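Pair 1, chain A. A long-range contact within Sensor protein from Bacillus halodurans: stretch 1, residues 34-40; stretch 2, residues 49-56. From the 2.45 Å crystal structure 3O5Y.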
# COMPACT_ATOMS: atom_id res chain seq x y z
N GLU A 34 2.63 16.22 5.39
CA GLU A 34 3.09 15.33 6.47
C GLU A 34 1.94 14.54 7.10
O GLU A 34 2.02 14.11 8.25
CB GLU A 34 3.87 16.12 7.54
N THR A 35 0.87 14.36 6.31
CA THR A 35 -0.33 13.64 6.70
C THR A 35 -0.60 12.54 5.66
O THR A 35 -0.65 12.81 4.46
CB THR A 35 -1.52 14.62 6.79
OG1 THR A 35 -1.19 15.67 7.71
CG2 THR A 35 -2.78 13.94 7.27
N LEU A 36 -0.76 11.30 6.14
CA LEU A 36 -0.97 10.16 5.28
C LEU A 36 -2.45 9.82 5.27
O LEU A 36 -3.03 9.58 6.33
CB LEU A 36 -0.20 8.96 5.83
CG LEU A 36 0.46 7.91 4.94
CD1 LEU A 36 0.30 6.50 5.54
CD2 LEU A 36 0.05 7.94 3.48
N LYS A 37 -3.05 9.78 4.09
CA LYS A 37 -4.47 9.52 3.97
C LYS A 37 -4.77 8.36 3.02
O LYS A 37 -4.19 8.28 1.95
CB LYS A 37 -5.19 10.77 3.50
CG LYS A 37 -5.39 11.82 4.57
CD LYS A 37 -5.32 13.24 3.99
CE LYS A 37 -5.76 14.32 4.98
NZ LYS A 37 -7.13 14.82 4.67
N LEU A 38 -5.69 7.48 3.42
CA LEU A 38 -6.22 6.47 2.51
C LEU A 38 -6.83 7.19 1.31
O LEU A 38 -7.69 8.06 1.48
CB LEU A 38 -7.32 5.66 3.19
CG LEU A 38 -7.54 4.18 2.87
CD1 LEU A 38 -8.99 3.80 3.17
CD2 LEU A 38 -7.14 3.75 1.47
N SER A 39 -6.43 6.83 0.10
CA SER A 39 -7.01 7.53 -1.03
C SER A 39 -7.64 6.66 -2.10
O SER A 39 -8.54 7.11 -2.80
CB SER A 39 -6.01 8.51 -1.62
OG SER A 39 -4.97 7.81 -2.26
N HIS A 40 -7.16 5.42 -2.24
CA HIS A 40 -7.70 4.49 -3.23
C HIS A 40 -7.70 3.07 -2.71
O HIS A 40 -6.73 2.64 -2.07
CB HIS A 40 -6.89 4.55 -4.53
CG HIS A 40 -6.99 5.87 -5.23
ND1 HIS A 40 -7.85 6.09 -6.29
CD2 HIS A 40 -6.37 7.06 -5.00
CE1 HIS A 40 -7.74 7.34 -6.69
NE2 HIS A 40 -6.85 7.95 -5.92
N LEU A 49 -11.90 1.61 6.85
CA LEU A 49 -11.68 3.05 7.00
C LEU A 49 -12.25 3.78 5.80
O LEU A 49 -12.08 3.35 4.67
CB LEU A 49 -10.19 3.38 7.13
CG LEU A 49 -9.38 2.84 8.31
CD1 LEU A 49 -7.91 3.08 8.11
CD2 LEU A 49 -9.83 3.48 9.62
N ASP A 50 -12.92 4.90 6.05
CA ASP A 50 -13.41 5.74 4.98
C ASP A 50 -12.24 6.20 4.11
O ASP A 50 -11.12 6.35 4.60
CB ASP A 50 -14.08 6.98 5.57
CG ASP A 50 -15.45 6.70 6.17
OD1 ASP A 50 -15.84 5.52 6.31
OD2 ASP A 50 -16.14 7.69 6.49
N ILE A 51 -12.50 6.40 2.81
CA ILE A 51 -11.56 7.09 1.95
C ILE A 51 -11.35 8.44 2.60
O ILE A 51 -12.29 9.04 3.12
CB ILE A 51 -12.12 7.28 0.52
CG1 ILE A 51 -12.39 5.92 -0.15
CG2 ILE A 51 -11.21 8.20 -0.34
CD1 ILE A 51 -11.22 4.95 -0.11
N GLY A 52 -10.10 8.89 2.64
CA GLY A 52 -9.77 10.16 3.29
C GLY A 52 -9.32 10.03 4.73
O GLY A 52 -8.88 11.02 5.31
N SER A 53 -9.44 8.85 5.33
CA SER A 53 -8.97 8.66 6.72
C SER A 53 -7.48 8.99 6.87
O SER A 53 -6.66 8.70 5.99
CB SER A 53 -9.22 7.24 7.21
OG SER A 53 -10.60 6.94 7.24
N THR A 54 -7.14 9.57 8.01
CA THR A 54 -5.74 9.84 8.35
C THR A 54 -5.17 8.66 9.12
O THR A 54 -5.82 8.13 10.02
CB THR A 54 -5.62 11.15 9.15
OG1 THR A 54 -6.00 12.24 8.30
CG2 THR A 54 -4.18 11.38 9.64
N ILE A 55 -3.98 8.23 8.73
CA ILE A 55 -3.26 7.19 9.43
C ILE A 55 -2.30 7.86 10.41
O ILE A 55 -1.41 8.61 9.98
CB ILE A 55 -2.48 6.29 8.44
CG1 ILE A 55 -3.40 5.81 7.30
CG2 ILE A 55 -1.76 5.15 9.18
CD1 ILE A 55 -4.62 4.95 7.72
N PRO A 56 -2.50 7.64 11.72
CA PRO A 56 -1.62 8.18 12.75
C PRO A 56 -0.30 7.45 12.72
O PRO A 56 -0.24 6.30 12.28
CB PRO A 56 -2.36 7.85 14.05
CG PRO A 56 -3.21 6.68 13.72
CD PRO A 56 -3.65 6.91 12.31
O HOH W 1 -0.90 10.92 8.93

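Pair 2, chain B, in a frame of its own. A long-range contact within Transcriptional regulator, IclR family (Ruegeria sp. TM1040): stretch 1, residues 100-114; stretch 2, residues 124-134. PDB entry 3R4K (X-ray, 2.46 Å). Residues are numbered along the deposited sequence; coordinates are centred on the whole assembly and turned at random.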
# COMPACT_ATOMS: atom_id res chain seq x y z
N LEU B 100 0.37 10.43 17.74
CA LEU B 100 -0.28 10.00 16.51
C LEU B 100 -1.36 9.00 16.87
O LEU B 100 -1.11 8.02 17.58
CB LEU B 100 0.74 9.39 15.51
CG LEU B 100 0.17 8.80 14.20
CD1 LEU B 100 -0.47 9.88 13.30
CD2 LEU B 100 1.23 7.96 13.46
N SER B 101 -2.58 9.27 16.42
CA SER B 101 -3.70 8.38 16.64
C SER B 101 -4.18 7.88 15.28
O SER B 101 -4.13 8.63 14.28
CB SER B 101 -4.81 9.05 17.44
OG SER B 101 -5.27 10.22 16.80
N LEU B 102 -4.57 6.60 15.22
CA LEU B 102 -5.00 5.99 13.97
C LEU B 102 -6.36 5.38 14.08
O LEU B 102 -6.73 4.85 15.13
CB LEU B 102 -4.01 4.92 13.49
CG LEU B 102 -2.60 5.35 13.15
CD1 LEU B 102 -1.71 4.12 12.97
CD2 LEU B 102 -2.55 6.23 11.91
N LEU B 103 -7.10 5.39 12.96
CA LEU B 103 -8.40 4.74 12.88
C LEU B 103 -8.19 3.22 12.90
O LEU B 103 -7.44 2.69 12.08
CB LEU B 103 -9.17 5.18 11.64
CG LEU B 103 -9.92 6.50 11.74
CD1 LEU B 103 -10.40 6.95 10.39
CD2 LEU B 103 -11.09 6.39 12.67
N GLN B 104 -8.77 2.56 13.90
CA GLN B 104 -8.70 1.11 14.04
C GLN B 104 -10.14 0.63 13.93
O GLN B 104 -10.83 0.44 14.94
CB GLN B 104 -7.99 0.69 15.33
CG GLN B 104 -6.48 0.46 15.16
CD GLN B 104 -5.87 -0.29 16.33
OE1 GLN B 104 -5.14 0.28 17.15
NE2 GLN B 104 -6.14 -1.59 16.43
N GLY B 105 -10.59 0.56 12.69
CA GLY B 105 -11.97 0.22 12.37
C GLY B 105 -12.83 1.45 12.53
O GLY B 105 -12.61 2.46 11.85
N GLU B 106 -13.77 1.40 13.48
CA GLU B 106 -14.67 2.51 13.76
C GLU B 106 -14.20 3.35 14.98
O GLU B 106 -14.87 4.33 15.32
CB GLU B 106 -16.10 2.00 13.96
CG GLU B 106 -16.86 1.93 12.64
CD GLU B 106 -18.37 1.89 12.71
OE1 GLU B 106 -18.93 1.54 13.77
OE2 GLU B 106 -18.99 2.19 11.67
N GLN B 107 -13.04 3.04 15.58
CA GLN B 107 -12.52 3.82 16.71
C GLN B 107 -11.16 4.46 16.38
O GLN B 107 -10.47 4.05 15.45
CB GLN B 107 -12.44 2.99 18.00
CG GLN B 107 -11.46 1.81 17.95
CD GLN B 107 -11.27 1.14 19.30
OE1 GLN B 107 -12.20 1.02 20.11
NE2 GLN B 107 -10.06 0.66 19.54
N LEU B 108 -10.81 5.49 17.16
CA LEU B 108 -9.56 6.23 17.03
C LEU B 108 -8.66 5.93 18.25
O LEU B 108 -9.05 6.21 19.40
CB LEU B 108 -9.84 7.74 16.87
CG LEU B 108 -8.63 8.63 16.65
CD1 LEU B 108 -8.06 8.47 15.24
CD2 LEU B 108 -8.99 10.08 16.92
N ALA B 109 -7.49 5.31 18.01
CA ALA B 109 -6.56 4.90 19.07
C ALA B 109 -5.18 5.56 18.98
O ALA B 109 -4.57 5.54 17.90
CB ALA B 109 -6.40 3.39 19.04
N SER B 110 -4.68 6.15 20.10
CA SER B 110 -3.36 6.78 20.15
C SER B 110 -2.35 5.65 20.16
O SER B 110 -2.38 4.82 21.07
CB SER B 110 -3.21 7.70 21.36
OG SER B 110 -2.08 8.56 21.20
N LEU B 111 -1.51 5.56 19.11
CA LEU B 111 -0.62 4.42 18.98
C LEU B 111 0.89 4.72 19.08
O LEU B 111 1.68 3.79 19.28
CB LEU B 111 -0.95 3.69 17.68
CG LEU B 111 -2.35 3.00 17.72
CD1 LEU B 111 -2.82 2.59 16.33
CD2 LEU B 111 -2.40 1.84 18.76
N SER B 112 1.28 5.99 19.02
CA SER B 112 2.68 6.41 19.19
C SER B 112 2.69 7.81 19.74
O SER B 112 1.79 8.60 19.42
CB SER B 112 3.50 6.29 17.89
OG SER B 112 3.10 7.20 16.89
N HIS B 113 3.64 8.10 20.65
CA HIS B 113 3.77 9.41 21.26
C HIS B 113 5.22 9.72 21.54
O HIS B 113 6.07 8.83 21.54
CB HIS B 113 2.93 9.52 22.56
CG HIS B 113 3.42 8.64 23.67
ND1 HIS B 113 2.91 7.36 23.85
CD2 HIS B 113 4.37 8.87 24.61
CE1 HIS B 113 3.55 6.86 24.90
NE2 HIS B 113 4.45 7.73 25.39
N ALA B 114 5.51 10.99 21.81
CA ALA B 114 6.82 11.47 22.22
C ALA B 114 6.67 12.54 23.29
O ALA B 114 5.69 13.29 23.30
CB ALA B 114 7.59 12.01 21.03
N MSE B 124 0.92 13.24 30.13
CA MSE B 124 1.34 11.85 30.02
C MSE B 124 0.31 11.00 29.27
O MSE B 124 -0.89 11.25 29.36
CB MSE B 124 1.64 11.27 31.39
CG MSE B 124 1.70 9.75 31.36
SE MSE B 124 2.33 8.91 32.96
CE MSE B 124 0.81 7.60 33.22
N MSE B 125 0.80 10.02 28.49
CA MSE B 125 0.02 9.10 27.68
C MSE B 125 0.43 7.65 27.86
O MSE B 125 1.49 7.33 28.41
CB MSE B 125 0.20 9.42 26.20
CG MSE B 125 0.25 10.87 25.91
SE MSE B 125 -0.95 11.26 24.53
CE MSE B 125 -2.72 10.76 25.32
N GLU B 126 -0.41 6.79 27.31
CA GLU B 126 -0.24 5.35 27.19
C GLU B 126 -0.68 4.99 25.80
O GLU B 126 -1.67 5.55 25.29
CB GLU B 126 -1.03 4.60 28.27
CG GLU B 126 -0.33 3.36 28.78
CD GLU B 126 -1.10 2.62 29.85
OE1 GLU B 126 -1.43 1.43 29.62
OE2 GLU B 126 -1.38 3.21 30.92
N ASP B 127 0.08 4.12 25.12
CA ASP B 127 -0.32 3.73 23.77
C ASP B 127 -1.51 2.79 23.86
O ASP B 127 -1.70 2.13 24.88
CB ASP B 127 0.86 3.15 22.98
CG ASP B 127 1.89 4.19 22.58
OD1 ASP B 127 1.49 5.38 22.35
OD2 ASP B 127 3.09 3.84 22.49
N ALA B 128 -2.35 2.81 22.81
CA ALA B 128 -3.61 2.06 22.64
C ALA B 128 -4.76 2.71 23.44
O ALA B 128 -5.81 2.09 23.64
CB ALA B 128 -3.45 0.58 23.01
N GLU B 129 -4.59 3.98 23.85
CA GLU B 129 -5.64 4.75 24.50
C GLU B 129 -6.69 5.14 23.44
O GLU B 129 -6.32 5.63 22.36
CB GLU B 129 -5.05 5.97 25.22
CG GLU B 129 -6.08 6.82 25.95
CD GLU B 129 -5.56 7.63 27.12
OE1 GLU B 129 -4.53 8.33 26.98
OE2 GLU B 129 -6.21 7.58 28.19
N VAL B 130 -7.96 4.88 23.71
CA VAL B 130 -9.05 5.19 22.78
C VAL B 130 -9.51 6.63 23.01
O VAL B 130 -9.78 7.02 24.15
CB VAL B 130 -10.21 4.16 22.86
CG1 VAL B 130 -11.34 4.51 21.89
CG2 VAL B 130 -9.69 2.74 22.58
N LEU B 131 -9.55 7.42 21.94
CA LEU B 131 -9.93 8.83 21.97
C LEU B 131 -11.35 9.00 21.46
O LEU B 131 -11.79 8.26 20.56
CB LEU B 131 -8.98 9.69 21.12
CG LEU B 131 -7.45 9.57 21.32
CD1 LEU B 131 -7.02 9.24 22.75
CD2 LEU B 131 -6.86 8.70 20.35
N THR B 132 -12.08 9.95 22.05
CA THR B 132 -13.45 10.21 21.61
C THR B 132 -13.40 11.07 20.33
O THR B 132 -12.45 11.85 20.15
CB THR B 132 -14.28 10.86 22.73
OG1 THR B 132 -13.74 12.14 23.05
CG2 THR B 132 -14.34 10.00 23.99
N PHE B 133 -14.40 10.93 19.45
CA PHE B 133 -14.45 11.73 18.23
C PHE B 133 -14.88 13.16 18.52
O PHE B 133 -14.46 14.10 17.84
CB PHE B 133 -15.37 11.09 17.19
CG PHE B 133 -14.75 9.92 16.46
CD1 PHE B 133 -13.72 10.11 15.55
CD2 PHE B 133 -15.20 8.63 16.69
CE1 PHE B 133 -13.13 9.02 14.90
CE2 PHE B 133 -14.62 7.54 16.02
CZ PHE B 133 -13.59 7.75 15.14
N HIS B 134 -15.71 13.34 19.56
CA HIS B 134 -16.27 14.63 19.92
C HIS B 134 -15.48 15.37 21.02
O HIS B 134 -15.58 16.59 21.10
CB HIS B 134 -17.74 14.45 20.35
CG HIS B 134 -17.91 13.65 21.60
ND1 HIS B 134 -17.78 12.27 21.61
CD2 HIS B 134 -18.20 14.06 22.86
CE1 HIS B 134 -17.98 11.90 22.86
NE2 HIS B 134 -18.24 12.94 23.65
O HOH W 2 5.34 5.58 21.67
O HOH W 3 4.60 7.02 28.57

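Pair 1 and pair 2 share one backbone plan: a strand, a type II turn, and a short segment that comes back antiparallel beside it. Fourteen residues superpose with a backbone RMSD of 0.6 Å, matching Glu A34 through His A40 to Glu B106 through Ser B112, and Asp A50 through Pro A56 to Glu B126 through Thr B132.

The plan is held by three backbone hydrogen bonds that recur position for position. In pair 1, Ile A55 N donates to Leu A36 O (2.9 Å), Leu A38 N to Ser A53 O (3.0 Å), and Gly A52 N to Leu A38 O (2.8 Å). In pair 2 the equivalents are Leu B131 N to Leu B108 O (2.9 Å), Ser B110 N to Glu B129 O (2.8 Å), and Ala B128 N to Ser B110 O (2.7 Å). The last bond ties the turn to the strand. Its donor sits at the third position of the type II turn, where phi is positive: 95° at Gly A52, 78° at Ala B128, whose CB points away from the other stretch.

On the face of Leu A36 and Ile A55, the match is Leu B108 and Leu B131. Ile A55 is branched at CB, and that atom lies 4.0 Å from Leu A36 CD1. Leu B131 reaches farther: its CD2 lies 4.1 Å from Leu B108 CG and 3.9 Å from Ser B110 CB.

That reach matters at the next inward position, where Leu A38 matches Ser B110. The large Leu A38 fills its own space, with CD1 4.2 Å from Leu A49 CB and 4.1 Å from Ile A51 CD1. The small Ser B110 cannot, and Leu B131 covers it, while Met B125, a selenomethionine, brings SE to 4.4 Å from Ser B110 OG.

Ile A51 and Asp B127 occupy the same place with opposite chemistry. Ile A51 joins the apolar cluster; Asp B127 OD1 instead accepts a hydrogen bond from His B113 ND1 (2.9 Å), and a water links Asp B127 OD2 to His B113 N. The His B113 ring also carries Met B125 CB over one face, 4.2 Å from its centroid.

The opposite face carries Lys A37 and Thr A54 in pair 1, Ala B109 and Val B130 in pair 2: Lys A37 CG lies 3.8 Å from Thr A54 OG1, whereas Ala B109 offers only a methyl. In pair 2, Phe B133 CE1 also sits 4.0 Å from Leu B108 CB. The rule is a fixed backbone ladder with side-chain volume traded between neighbouring positions.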